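Local atomic coordinates of putative acetyltransferase (Clostridium difficile, PDB entry 3DSB), a protein that probably transfers an acyl group, most likely acetyl, to an acceptor substrate, as enzymes of the GNAT acetyltransferase family do. Residues 23-28 and 36-41; 55-60 and 69-74; 105-110 and 138-143. All coordinates share one frame; numbering follows the deposited sequence. Where two conformers were deposited one is given.

Along the chain the three contacts come in series, and all belong to the GNAT acetyltransferase fold. Contact 2 is central: residues 55-60 and 69-74 are paired strands of the mixed sheet, centred about 5 Å from the centre of the chain. Contact 1 joins helices 17-32 and 38-50, its centre about 15 Å from that of contact 2, and reaches it through Asn24 ND2, which probably hydrogen-bonds Gln69 OE1 at 3.0 Å. Contact 3, between helix 101-115 and the turn at 138-143, packs Leu105 and Ile109 on 69-74 and Tyr108 on His58, its centre about 14 Å from that of contact 2. Contacts 1 and 3 do not touch, their centres being about 25 Å apart, and the sheet separates their helices. All three also touch the second subunit.

Contact 1 of 3, residues 23-28 and 36-41; sequences FNYNLA and LDMDVL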
loop_
_atom_site.group_PDB
_atom_site.type_symbol
_atom_site.label_atom_id
_atom_site.label_comp_id
_atom_site.label_asym_id
_atom_site.label_seq_id
_atom_site.Cartn_x
_atom_site.Cartn_y
_atom_site.Cartn_z
ATOM N N PHE A 23 -8.266 18.091 -10.336
ATOM C CA PHE A 23 -7.045 18.330 -9.571
ATOM C C PHE A 23 -6.015 17.224 -9.823
ATOM O O PHE A 23 -4.800 17.477 -9.949
ATOM C CB PHE A 23 -7.340 18.347 -8.074
ATOM C CG PHE A 23 -7.969 19.621 -7.560
ATOM C CD1 PHE A 23 -8.206 20.708 -8.386
ATOM C CD2 PHE A 23 -8.271 19.712 -6.200
ATOM C CE1 PHE A 23 -8.762 21.907 -7.862
ATOM C CE2 PHE A 23 -8.855 20.881 -5.670
ATOM C CZ PHE A 23 -9.082 21.963 -6.503
ATOM N N ASN A 24 -6.494 15.983 -9.927
ATOM C CA ASN A 24 -5.564 14.884 -10.160
ATOM C C ASN A 24 -4.967 14.888 -11.561
ATOM O O ASN A 24 -3.761 14.606 -11.716
ATOM C CB ASN A 24 -6.240 13.567 -9.819
ATOM C CG ASN A 24 -6.090 13.252 -8.358
ATOM O OD1 ASN A 24 -5.037 12.740 -7.934
ATOM N ND2 ASN A 24 -7.084 13.638 -7.557
ATOM N N TYR A 25 -5.787 15.249 -12.552
ATOM C CA TYR A 25 -5.299 15.449 -13.910
ATOM C C TYR A 25 -4.212 16.520 -13.861
ATOM O O TYR A 25 -3.094 16.330 -14.427
ATOM C CB TYR A 25 -6.428 15.854 -14.860
ATOM C CG TYR A 25 -5.944 16.079 -16.262
ATOM C CD1 TYR A 25 -5.909 15.025 -17.173
ATOM C CD2 TYR A 25 -5.500 17.320 -16.663
ATOM C CE1 TYR A 25 -5.450 15.209 -18.458
ATOM C CE2 TYR A 25 -5.020 17.520 -17.956
ATOM C CZ TYR A 25 -4.999 16.463 -18.844
ATOM O OH TYR A 25 -4.532 16.647 -20.141
ATOM N N ASN A 26 -4.499 17.650 -13.195
ATOM C CA ASN A 26 -3.486 18.716 -13.172
ATOM C C ASN A 26 -2.217 18.294 -12.455
ATOM O O ASN A 26 -1.106 18.652 -12.859
ATOM C CB ASN A 26 -4.041 19.956 -12.473
ATOM C CG ASN A 26 -5.129 20.662 -13.271
ATOM O OD1 ASN A 26 -5.338 20.377 -14.437
ATOM N ND2 ASN A 26 -5.822 21.610 -12.630
ATOM N N LEU A 27 -2.372 17.565 -11.350
ATOM C CA LEU A 27 -1.236 17.099 -10.573
ATOM C C LEU A 27 -0.290 16.227 -11.395
ATOM O O LEU A 27 0.931 16.391 -11.372
ATOM C CB LEU A 27 -1.733 16.285 -9.380
ATOM C CG LEU A 27 -0.726 15.594 -8.464
ATOM C CD1 LEU A 27 0.279 16.590 -7.824
ATOM C CD2 LEU A 27 -1.391 14.715 -7.372
ATOM N N ALA A 28 -0.864 15.274 -12.095
ATOM C CA ALA A 28 -0.068 14.265 -12.790
ATOM C C ALA A 28 0.671 14.963 -13.900
ATOM O O ALA A 28 1.879 14.660 -14.164
ATOM C CB ALA A 28 -0.982 13.181 -13.320
ATOM N N LEU A 36 -3.323 12.128 -17.941
ATOM C CA LEU A 36 -4.151 11.009 -17.581
ATOM C C LEU A 36 -5.373 10.887 -18.477
ATOM O O LEU A 36 -5.985 11.876 -18.870
ATOM C CB LEU A 36 -4.608 11.114 -16.128
ATOM C CG LEU A 36 -3.494 11.028 -15.066
ATOM C CD1 LEU A 36 -4.026 11.369 -13.682
ATOM C CD2 LEU A 36 -2.848 9.642 -15.103
ATOM N N ASP A 37 -5.772 9.640 -18.708
ATOM C CA ASP A 37 -7.049 9.326 -19.368
ATOM C C ASP A 37 -8.208 9.692 -18.438
ATOM O O ASP A 37 -8.334 9.119 -17.349
ATOM C CB ASP A 37 -7.010 7.824 -19.670
ATOM C CG ASP A 37 -8.267 7.304 -20.327
ATOM O OD1 ASP A 37 -9.403 7.668 -19.932
ATOM O OD2 ASP A 37 -8.105 6.374 -21.153
HETATM N N MSE A 38 -9.030 10.672 -18.832
HETATM C CA MSE A 38 -10.072 11.163 -17.945
HETATM C C MSE A 38 -11.186 10.183 -17.709
HETATM O O MSE A 38 -11.815 10.232 -16.661
HETATM C CB MSE A 38 -10.671 12.488 -18.444
HETATM C CG MSE A 38 -9.746 13.697 -18.324
HETATM SE SE MSE A 38 -9.527 14.229 -16.452
HETATM C CE MSE A 38 -11.378 14.637 -15.994
ATOM N N ASP A 39 -11.442 9.292 -18.669
ATOM C CA ASP A 39 -12.467 8.275 -18.437
ATOM C C ASP A 39 -12.007 7.380 -17.275
ATOM O O ASP A 39 -12.762 7.118 -16.336
ATOM C CB ASP A 39 -12.698 7.434 -19.711
ATOM C CG ASP A 39 -13.818 6.451 -19.545
ATOM O OD1 ASP A 39 -14.932 6.885 -19.257
ATOM O OD2 ASP A 39 -13.554 5.228 -19.633
ATOM N N VAL A 40 -10.762 6.920 -17.361
ATOM C CA VAL A 40 -10.224 6.027 -16.340
ATOM C C VAL A 40 -10.107 6.716 -14.980
ATOM O O VAL A 40 -10.518 6.158 -13.945
ATOM C CB VAL A 40 -8.840 5.489 -16.781
ATOM C CG1 VAL A 40 -8.185 4.682 -15.688
ATOM C CG2 VAL A 40 -8.978 4.679 -18.079
ATOM N N LEU A 41 -9.579 7.940 -14.989
ATOM C CA LEU A 41 -9.387 8.685 -13.749
ATOM C C LEU A 41 -10.737 8.960 -13.074
ATOM O O LEU A 41 -10.874 8.828 -11.858
ATOM C CB LEU A 41 -8.653 9.996 -14.044
ATOM C CG LEU A 41 -8.580 11.004 -12.895
ATOM C CD1 LEU A 41 -7.770 10.408 -11.714
ATOM C CD2 LEU A 41 -7.924 12.298 -13.400
HETATM O O HOH W 1 -2.711 14.315 -16.330
#
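The ring of Tyr25 meets the second segment at its rim: Leu36 O lies near the ring plane, 3.4 Å from Tyr25 CE1. Its CG is anti to the backbone N (chi1 179°), and this swings the ring from helix 17-32 alongside the backbone of Leu36. Met38, a selenomethionine, crosses the tyrosine at about a right angle, its chain bent at chi2 and chi3 so that SE comes 3.8 Å from Tyr25 CD1; this Met-aromatic contact is oblique to the ring. Deeper in, Leu36 CD1 packs on Ala28 CB at 3.6 Å, while the two methyls of Leu41 reach Asn24 CB and the backbone N of Tyr25. The contact thus joins the first two helices of the GNAT fold, 17-32 and 38-50, just where the second begins. No direct hydrogen bond crosses it; water 1 bridges instead, donating to Tyr25 O and accepting from Leu36 N, each at 2.8 Å. Asp37 is the N-cap of helix 38-50: its OD1 takes Val40 N at 3.0 Å, from above the carboxylate plane, and Asp39 N weakly. Farther out, Asn24 ND2 bonds Ile20 O, and Trp79 of the second subunit packs on Ala28, Leu36 and Leu41.

Contact 2 of 3, residues 55-60 and 69-74; sequences GKYHVY and QIMYTY
Strands 56-60 and 69-74 run antiparallel at 164°, and four backbone hydrogen bonds fix their register. Lys56 pairs with Tyr72 and His58 with Ile70 as hydrogen-bonded pairs; His58 N to Ile70 O is 2.9 Å and nearly straight (169°). On the face bearing these residues, Tyr72 CG occupies the crowded position between backbone N and carbonyl carbon (chi1 58°), which lays the ring beside Lys56, whose CB makes an off-centre CH-pi contact. The lysine chain bends at chi2 and chi4, bringing NZ to Tyr74 OH at 2.6 Å, near the plane of that ring; Glu52 O is a second acceptor. His58 and Tyr72 meet rim to rim, His58 CE1 lying 3.4 Å from Tyr72 OH. Water 2 lies in the imidazole plane, 2.8 Å from His58 ND1, and donates to Lys56 O and Ile70 O. On the other face, Tyr57 crosses Met71 obliquely, Tyr57 CE1 lying 3.5 Å from Met71 CG, while Gln69, bent at chi2, runs beside the same ring. Tyr57 OH bonds Asp78 of the second subunit, and Gln69 NE2 bonds Ser89. The pairing is that of a beta hairpin, here formed by strands 56-62 and 65-77 in the central sheet of the GNAT fold.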
loop_
_atom_site.group_PDB
_atom_site.type_symbol
_atom_site.label_atom_id
_atom_site.label_comp_id
_atom_site.label_asym_id
_atom_site.label_seq_id
_atom_site.Cartn_x
_atom_site.Cartn_y
_atom_site.Cartn_z
ATOM N N GLY A 55 -9.497 3.856 0.958
ATOM C CA GLY A 55 -8.727 5.086 1.193
ATOM C C GLY A 55 -9.678 6.256 1.357
ATOM O O GLY A 55 -10.916 6.092 1.345
ATOM N N LYS A 56 -9.112 7.439 1.521
ATOM C CA LYS A 56 -9.909 8.647 1.748
ATOM C C LYS A 56 -9.299 9.868 1.073
ATOM O O LYS A 56 -8.066 10.055 1.109
ATOM C CB LYS A 56 -10.000 8.960 3.250
ATOM C CG LYS A 56 -10.536 7.883 4.142
ATOM C CD LYS A 56 -12.036 7.736 4.099
ATOM C CE LYS A 56 -12.446 6.803 5.246
ATOM N NZ LYS A 56 -11.529 5.565 5.326
ATOM N N TYR A 57 -10.155 10.704 0.469
ATOM C CA TYR A 57 -9.807 12.074 0.126
ATOM C C TYR A 57 -10.265 12.993 1.223
ATOM O O TYR A 57 -11.378 12.837 1.767
ATOM C CB TYR A 57 -10.506 12.533 -1.145
ATOM C CG TYR A 57 -10.170 11.773 -2.389
ATOM C CD1 TYR A 57 -9.031 12.065 -3.109
ATOM C CD2 TYR A 57 -11.091 10.874 -2.934
ATOM C CE1 TYR A 57 -8.760 11.383 -4.326
ATOM C CE2 TYR A 57 -10.840 10.194 -4.097
ATOM C CZ TYR A 57 -9.672 10.464 -4.808
ATOM O OH TYR A 57 -9.462 9.756 -5.970
ATOM N N HIS A 58 -9.429 13.993 1.507
ATOM C CA HIS A 58 -9.850 15.164 2.273
ATOM C C HIS A 58 -9.636 16.367 1.369
ATOM O O HIS A 58 -8.662 16.419 0.588
ATOM C CB HIS A 58 -9.041 15.339 3.568
ATOM C CG HIS A 58 -9.333 14.300 4.603
ATOM N ND1 HIS A 58 -8.799 13.028 4.542
ATOM C CD2 HIS A 58 -10.147 14.316 5.690
ATOM C CE1 HIS A 58 -9.247 12.316 5.566
ATOM N NE2 HIS A 58 -10.071 13.068 6.273
ATOM N N VAL A 59 -10.517 17.353 1.504
ATOM C CA VAL A 59 -10.421 18.563 0.721
ATOM C C VAL A 59 -10.384 19.767 1.663
ATOM O O VAL A 59 -10.958 19.754 2.775
ATOM C CB VAL A 59 -11.631 18.699 -0.249
ATOM C CG1 VAL A 59 -11.520 17.670 -1.364
ATOM C CG2 VAL A 59 -13.005 18.557 0.490
ATOM N N TYR A 60 -9.649 20.770 1.184
ATOM C CA TYR A 60 -9.556 22.081 1.851
ATOM C C TYR A 60 -10.547 23.012 1.156
ATOM O O TYR A 60 -10.533 23.131 -0.056
ATOM C CB TYR A 60 -8.130 22.585 1.722
ATOM C CG TYR A 60 -7.772 23.804 2.539
ATOM C CD1 TYR A 60 -7.010 23.681 3.704
ATOM C CD2 TYR A 60 -8.138 25.077 2.108
ATOM C CE1 TYR A 60 -6.653 24.814 4.460
ATOM C CE2 TYR A 60 -7.773 26.188 2.822
ATOM C CZ TYR A 60 -7.025 26.057 3.978
ATOM O OH TYR A 60 -6.679 27.191 4.670
ATOM N N GLN A 69 -6.690 19.146 -2.313
ATOM C CA GLN A 69 -7.040 17.765 -1.880
ATOM C C GLN A 69 -5.816 17.014 -1.445
ATOM O O GLN A 69 -4.700 17.288 -1.916
ATOM C CB GLN A 69 -7.718 16.980 -3.001
ATOM C CG GLN A 69 -6.831 16.721 -4.222
ATOM C CD GLN A 69 -6.297 15.262 -4.252
ATOM O OE1 GLN A 69 -7.032 14.321 -4.592
ATOM N NE2 GLN A 69 -5.017 15.088 -3.943
ATOM N N ILE A 70 -6.058 16.036 -0.574
ATOM C CA ILE A 70 -4.992 15.072 -0.220
ATOM C C ILE A 70 -5.656 13.700 -0.136
ATOM O O ILE A 70 -6.809 13.586 0.328
ATOM C CB ILE A 70 -4.306 15.461 1.138
ATOM C CG1 ILE A 70 -3.095 14.581 1.423
ATOM C CG2 ILE A 70 -5.291 15.534 2.292
ATOM C CD1 ILE A 70 -2.091 15.186 2.469
HETATM N N MSE A 71 -4.961 12.664 -0.614
HETATM C CA MSE A 71 -5.509 11.308 -0.678
HETATM C C MSE A 71 -4.565 10.327 -0.027
HETATM O O MSE A 71 -3.342 10.453 -0.195
HETATM C CB MSE A 71 -5.748 10.859 -2.121
HETATM C CG MSE A 71 -6.607 9.622 -2.215
HETATM SE SE MSE A 71 -5.604 7.927 -2.169
HETATM C CE MSE A 71 -5.380 7.676 -4.091
ATOM N N TYR A 72 -5.107 9.409 0.765
ATOM C CA TYR A 72 -4.296 8.299 1.295
ATOM C C TYR A 72 -5.006 6.979 1.178
ATOM O O TYR A 72 -6.247 6.918 1.154
ATOM C CB TYR A 72 -3.869 8.515 2.746
ATOM C CG TYR A 72 -4.985 8.699 3.733
ATOM C CD1 TYR A 72 -5.683 7.610 4.264
ATOM C CD2 TYR A 72 -5.358 9.977 4.159
ATOM C CE1 TYR A 72 -6.723 7.785 5.197
ATOM C CE2 TYR A 72 -6.347 10.164 5.089
ATOM C CZ TYR A 72 -7.042 9.083 5.605
ATOM O OH TYR A 72 -8.017 9.285 6.547
ATOM N N THR A 73 -4.194 5.923 1.121
ATOM C CA THR A 73 -4.708 4.563 1.200
ATOM C C THR A 73 -4.119 3.899 2.450
ATOM O O THR A 73 -3.285 4.485 3.139
ATOM C CB THR A 73 -4.290 3.743 -0.030
ATOM O OG1 THR A 73 -2.880 3.725 -0.123
ATOM C CG2 THR A 73 -4.840 4.302 -1.338
ATOM N N TYR A 74 -4.518 2.642 2.697
ATOM C CA TYR A 74 -4.020 1.920 3.889
ATOM C C TYR A 74 -3.203 0.713 3.504
ATOM O O TYR A 74 -3.484 0.080 2.483
ATOM C CB TYR A 74 -5.174 1.338 4.693
ATOM C CG TYR A 74 -6.199 2.365 5.031
ATOM C CD1 TYR A 74 -5.984 3.224 6.077
ATOM C CD2 TYR A 74 -7.395 2.481 4.280
ATOM C CE1 TYR A 74 -6.956 4.209 6.429
ATOM C CE2 TYR A 74 -8.350 3.469 4.601
ATOM C CZ TYR A 74 -8.121 4.323 5.689
ATOM O OH TYR A 74 -9.051 5.284 6.031
HETATM O O HOH W 2 -6.934 12.158 2.706
#

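Contact 3 of 3, residues 105-110 and 138-143; sequences LFNYIK and ESLNMY
A Schellman motif closes helix 133-138, and the turn it forms packs against helix 101-115. Asn141 is the C-prime residue, with positive phi (66°), and its N bonds Glu138 O at 3.0 Å within a type I turn, while Met142 N returns to Tyr137 O. This reversal leaves the Leu140 carbonyl within range of Lys110. NZ of that lysine reaches Leu140 O at 2.8 Å, approaching from 48° above the carbonyl plane and therefore not along a lone pair. Its chain has CG anti to the carbonyl carbon and bends at chi3 (62°), which turns the amine toward the turn. NZ also donates to water 3 at 2.8 Å, which in turn accepts from Asn141 ND2, and weakly to Asn107 OD1, one helical turn back. The lysine amine, if protonated as expected, would probably polarise the Leu140 carbonyl.

In the GNAT fold, helix 101-115 lies against the central sheet, and its Phe106, which touches Ile87 and Val90 there, extends the apolar packing out to the turn. Leu140 points toward the helix and splits its two methyls: Leu140 CD1 sits over one face of the Phe106 ring, 3.7 Å from Phe106 CD2 and offset toward the rim, a CH-pi contact, whereas Leu140 CD2 meets Asn107 OD1 at 3.8 Å. Selenomethionine Met142 approaches the same ring quite differently. Its CG is anti to the backbone N and chi2 is extended, so SE arrives in the ring plane, 3.9 Å from Phe106 CZ, as an edge-on Met-aromatic contact. Met122 of strand 119-127 touches Phe106, Lys110 and Met142 alike, and the Phe102 ring lies nearly parallel to that of Phe106. Beyond the turn, Tyr143 pairs in an antiparallel ladder with a strand of the second subunit, whose Tyr150 packs on Met142.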
loop_
_atom_site.group_PDB
_atom_site.type_symbol
_atom_site.label_atom_id
_atom_site.label_comp_id
_atom_site.label_asym_id
_atom_site.label_seq_id
_atom_site.Cartn_x
_atom_site.Cartn_y
_atom_site.Cartn_z
ATOM N N LEU A 105 -2.690 20.593 4.927
ATOM C CA LEU A 105 -3.207 19.248 4.597
ATOM C C LEU A 105 -2.289 18.172 5.125
ATOM O O LEU A 105 -2.731 17.206 5.730
ATOM C CB LEU A 105 -3.378 19.102 3.078
ATOM C CG LEU A 105 -4.540 19.908 2.494
ATOM C CD1 LEU A 105 -4.483 19.812 0.998
ATOM C CD2 LEU A 105 -5.863 19.390 3.050
ATOM N N PHE A 106 -0.992 18.332 4.892
ATOM C CA PHE A 106 -0.051 17.295 5.310
ATOM C C PHE A 106 -0.064 17.134 6.835
ATOM O O PHE A 106 -0.045 16.014 7.372
ATOM C CB PHE A 106 1.330 17.691 4.803
ATOM C CG PHE A 106 2.065 16.573 4.203
ATOM C CD1 PHE A 106 1.999 16.315 2.832
ATOM C CD2 PHE A 106 2.839 15.765 5.010
ATOM C CE1 PHE A 106 2.694 15.198 2.262
ATOM C CE2 PHE A 106 3.534 14.693 4.479
ATOM C CZ PHE A 106 3.459 14.407 3.103
ATOM N N ASN A 107 -0.093 18.264 7.541
ATOM C CA ASN A 107 -0.119 18.219 9.000
ATOM C C ASN A 107 -1.440 17.694 9.540
ATOM O O ASN A 107 -1.484 17.060 10.609
ATOM C CB ASN A 107 0.280 19.580 9.575
ATOM C CG ASN A 107 1.777 19.813 9.489
ATOM O OD1 ASN A 107 2.552 18.880 9.666
ATOM N ND2 ASN A 107 2.187 21.041 9.175
ATOM N N TYR A 108 -2.527 17.929 8.806
ATOM C CA TYR A 108 -3.811 17.341 9.167
ATOM C C TYR A 108 -3.735 15.810 9.155
ATOM O O TYR A 108 -4.217 15.155 10.071
ATOM C CB TYR A 108 -4.889 17.818 8.175
ATOM C CG TYR A 108 -6.324 17.514 8.580
ATOM C CD1 TYR A 108 -7.020 18.424 9.375
ATOM C CD2 TYR A 108 -6.989 16.357 8.152
ATOM C CE1 TYR A 108 -8.309 18.212 9.766
ATOM C CE2 TYR A 108 -8.337 16.127 8.573
ATOM C CZ TYR A 108 -8.969 17.075 9.369
ATOM O OH TYR A 108 -10.300 16.911 9.808
ATOM N N ILE A 109 -3.117 15.243 8.138
ATOM C CA ILE A 109 -2.983 13.788 8.063
ATOM C C ILE A 109 -2.003 13.304 9.147
ATOM O O ILE A 109 -2.246 12.272 9.780
ATOM C CB ILE A 109 -2.574 13.344 6.643
ATOM C CG1 ILE A 109 -3.585 13.865 5.600
ATOM C CG2 ILE A 109 -2.369 11.827 6.602
ATOM C CD1 ILE A 109 -5.022 13.514 5.845
ATOM N N LYS A 110 -0.914 14.038 9.370
ATOM C CA LYS A 110 0.018 13.647 10.469
ATOM C C LYS A 110 -0.736 13.585 11.780
ATOM O O LYS A 110 -0.499 12.661 12.578
ATOM C CB LYS A 110 1.202 14.612 10.592
ATOM C CG LYS A 110 2.256 14.433 9.507
ATOM C CD LYS A 110 3.236 15.588 9.384
ATOM C CE LYS A 110 4.016 15.769 10.616
ATOM N NZ LYS A 110 4.980 16.898 10.452
ATOM N N GLU A 138 11.424 16.396 4.270
ATOM C CA GLU A 138 12.251 16.601 5.465
ATOM C C GLU A 138 11.747 17.737 6.341
ATOM O O GLU A 138 11.768 17.655 7.558
ATOM C CB GLU A 138 13.690 16.883 5.081
ATOM C CG GLU A 138 14.599 15.762 5.452
ATOM C CD GLU A 138 14.788 14.742 4.360
ATOM O OE1 GLU A 138 15.998 14.518 4.042
ATOM O OE2 GLU A 138 13.763 14.174 3.850
ATOM N N SER A 139 11.262 18.795 5.715
ATOM C CA SER A 139 10.721 19.921 6.484
ATOM C C SER A 139 9.442 19.540 7.240
ATOM O O SER A 139 9.011 20.252 8.170
ATOM C CB SER A 139 10.489 21.136 5.582
ATOM O OG SER A 139 11.733 21.752 5.289
ATOM N N LEU A 140 8.820 18.435 6.818
ATOM C CA LEU A 140 7.638 17.914 7.485
ATOM C C LEU A 140 7.961 16.706 8.396
ATOM O O LEU A 140 7.059 15.969 8.807
ATOM C CB LEU A 140 6.583 17.539 6.434
ATOM C CG LEU A 140 5.931 18.767 5.762
ATOM C CD1 LEU A 140 5.412 18.348 4.399
ATOM C CD2 LEU A 140 4.828 19.300 6.645
ATOM N N ASN A 141 9.243 16.508 8.689
ATOM C CA ASN A 141 9.695 15.417 9.547
ATOM C C ASN A 141 9.466 14.036 8.924
ATOM O O ASN A 141 9.231 13.043 9.625
ATOM C CB ASN A 141 9.110 15.493 10.974
ATOM C CG ASN A 141 9.574 16.736 11.720
ATOM O OD1 ASN A 141 10.640 17.270 11.449
ATOM N ND2 ASN A 141 8.766 17.206 12.648
HETATM N N MSE A 142 9.513 13.994 7.601
HETATM C CA MSE A 142 9.391 12.751 6.869
HETATM C C MSE A 142 10.725 12.470 6.162
HETATM O O MSE A 142 11.271 13.347 5.457
HETATM C CB MSE A 142 8.225 12.877 5.886
HETATM C CG MSE A 142 7.737 11.576 5.391
HETATM SE SE MSE A 142 6.237 11.832 4.175
HETATM C CE MSE A 142 5.299 10.187 4.600
ATOM N N TYR A 143 11.254 11.266 6.350
ATOM C CA TYR A 143 12.626 10.958 5.926
ATOM C C TYR A 143 12.687 9.733 5.081
ATOM O O TYR A 143 11.805 8.849 5.130
ATOM C CB TYR A 143 13.590 10.827 7.136
ATOM C CG TYR A 143 13.473 12.006 8.072
ATOM C CD1 TYR A 143 14.051 13.210 7.736
ATOM C CD2 TYR A 143 12.758 11.920 9.285
ATOM C CE1 TYR A 143 13.955 14.341 8.571
ATOM C CE2 TYR A 143 12.647 13.070 10.143
ATOM C CZ TYR A 143 13.244 14.268 9.745
ATOM O OH TYR A 143 13.194 15.427 10.534
HETATM O O HOH W 3 6.246 16.748 12.937
#